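Local atomic coordinates of transcriptional regulator, MarR family (Silicibacter pomeroyi DSS-3, PDB entry 3CDH), a protein that probably binds DNA as a two-chain helix-turn-helix transcription factor of the MarR family and regulates transcription. Residues A30-H33 against D34-R37. Sequence-based numbering, arbitrary orientation. Where two conformers were deposited one is given.
Sequences AQFH and DHIR
His33 O accepts the backbone N-H of Arg37 at 2.9 Å in a nearly straight bond (168° at the hydrogen). Arg37 was modelled in two conformers, which leaves its side-chain contacts tentative; in the one given, the guanidinium lies with one face over this oxygen, which sits toward the rim of the group. There CG is anti to the arginine's own N (chi1 -153°), and the bend at chi3 turns the guanidinium back toward the carbonyl of His33. NH2 then comes to 3.5 Å from His33 CB, while NH1 forms a long salt bridge with Asp34 OD1 at 3.4 Å. Three preceding i to i+4 bonds join Asp34 N to Ala30 O, His35 N to Gln31 O and Ile36 N to Phe32 O; the second, at 3.3 Å, is the longest and most bent. Phe32 and Ile36 are neighbouring buried apolar side chains. His35 meets the Phe32 ring obliquely, its CD2 3.8 Å from Phe32 CE1 and the planes at 42°. Trp46 and His121 pack edge-to-face with Phe32, and Tyr16 of the second subunit also touches it. The arrangement is about two turns of regular alpha-helix near the C-terminal end of helix 17-38, with Phe32 packed on Ala118 of helix 105-130 and Ile36 on Trp46 of helix 43-54 in the MarR fold.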
loop_
_atom_site.group_PDB
_atom_site.type_symbol
_atom_site.label_atom_id
_atom_site.label_comp_id
_atom_site.label_asym_id
_atom_site.label_seq_id
_atom_site.Cartn_x
_atom_site.Cartn_y
_atom_site.Cartn_z
ATOM N N ALA B 30 -9.848 3.310 1.396
ATOM C CA ALA B 30 -10.994 2.427 1.649
ATOM C C ALA B 30 -12.311 2.976 1.084
ATOM O O ALA B 30 -13.013 2.273 0.336
ATOM C CB ALA B 30 -11.119 2.068 3.143
ATOM N N GLN B 31 -12.617 4.230 1.390
ATOM C CA GLN B 31 -13.911 4.755 0.984
ATOM C C GLN B 31 -14.033 4.848 -0.532
ATOM O O GLN B 31 -15.024 4.432 -1.114
ATOM C CB GLN B 31 -14.203 6.091 1.650
ATOM C CG GLN B 31 -15.692 6.403 1.860
ATOM C CD GLN B 31 -15.917 7.902 2.192
ATOM O OE1 GLN B 31 -15.879 8.305 3.377
ATOM N NE2 GLN B 31 -16.100 8.741 1.135
ATOM N N PHE B 32 -13.011 5.355 -1.189
ATOM C CA PHE B 32 -13.064 5.419 -2.625
ATOM C C PHE B 32 -13.096 4.045 -3.276
ATOM O O PHE B 32 -13.793 3.846 -4.285
ATOM C CB PHE B 32 -11.920 6.239 -3.201
ATOM C CG PHE B 32 -12.158 6.633 -4.613
ATOM C CD1 PHE B 32 -13.244 7.455 -4.934
ATOM C CD2 PHE B 32 -11.365 6.129 -5.631
ATOM C CE1 PHE B 32 -13.516 7.790 -6.243
ATOM C CE2 PHE B 32 -11.623 6.476 -6.969
ATOM C CZ PHE B 32 -12.700 7.304 -7.270
ATOM N N HIS B 33 -12.340 3.101 -2.716
ATOM C CA HIS B 33 -12.383 1.757 -3.241
ATOM C C HIS B 33 -13.794 1.167 -3.102
ATOM O O HIS B 33 -14.269 0.512 -4.021
ATOM C CB HIS B 33 -11.282 0.867 -2.662
ATOM C CG HIS B 33 -9.893 1.250 -3.093
ATOM N ND1 HIS B 33 -8.763 0.652 -2.569
ATOM C CD2 HIS B 33 -9.445 2.177 -3.983
ATOM C CE1 HIS B 33 -7.683 1.192 -3.124
ATOM N NE2 HIS B 33 -8.068 2.124 -3.979
ATOM N N ASP B 34 -14.480 1.448 -1.996
ATOM C CA ASP B 34 -15.905 1.092 -1.846
ATOM C C ASP B 34 -16.749 1.541 -3.057
ATOM O O ASP B 34 -17.624 0.803 -3.557
ATOM C CB ASP B 34 -16.519 1.689 -0.563
ATOM C CG ASP B 34 -15.912 1.126 0.726
ATOM O OD1 ASP B 34 -15.412 -0.027 0.723
ATOM O OD2 ASP B 34 -15.948 1.848 1.759
ATOM N N HIS B 35 -16.465 2.757 -3.503
ATOM C CA HIS B 35 -17.165 3.378 -4.600
ATOM C C HIS B 35 -16.882 2.684 -5.927
ATOM O O HIS B 35 -17.805 2.385 -6.687
ATOM C CB HIS B 35 -16.798 4.860 -4.655
ATOM C CG HIS B 35 -17.468 5.608 -5.758
ATOM N ND1 HIS B 35 -18.836 5.737 -5.841
ATOM C CD2 HIS B 35 -16.963 6.258 -6.830
ATOM C CE1 HIS B 35 -19.149 6.423 -6.925
ATOM N NE2 HIS B 35 -18.029 6.765 -7.534
ATOM N N ILE B 36 -15.610 2.426 -6.204
ATOM C CA ILE B 36 -15.208 1.676 -7.393
ATOM C C ILE B 36 -15.914 0.309 -7.430
ATOM O O ILE B 36 -16.459 -0.079 -8.462
ATOM C CB ILE B 36 -13.641 1.555 -7.434
ATOM C CG1 ILE B 36 -13.085 2.687 -8.245
ATOM C CG2 ILE B 36 -13.104 0.322 -8.133
ATOM C CD1 ILE B 36 -13.190 3.960 -7.566
ATOM N N ARG B 37 -15.884 -0.396 -6.299
ATOM C CA ARG B 37 -16.467 -1.724 -6.157
ATOM C C ARG B 37 -17.946 -1.663 -6.553
ATOM O O ARG B 37 -18.410 -2.461 -7.371
ATOM C CB ARG B 37 -16.282 -2.222 -4.717
ATOM C CG ARG B 37 -16.237 -3.750 -4.524
ATOM C CD ARG B 37 -15.449 -4.191 -3.251
ATOM N NE ARG B 37 -14.053 -3.749 -3.311
ATOM C CZ ARG B 37 -13.504 -2.870 -2.473
ATOM N NH1 ARG B 37 -14.231 -2.360 -1.478
ATOM N NH2 ARG B 37 -12.225 -2.506 -2.624
#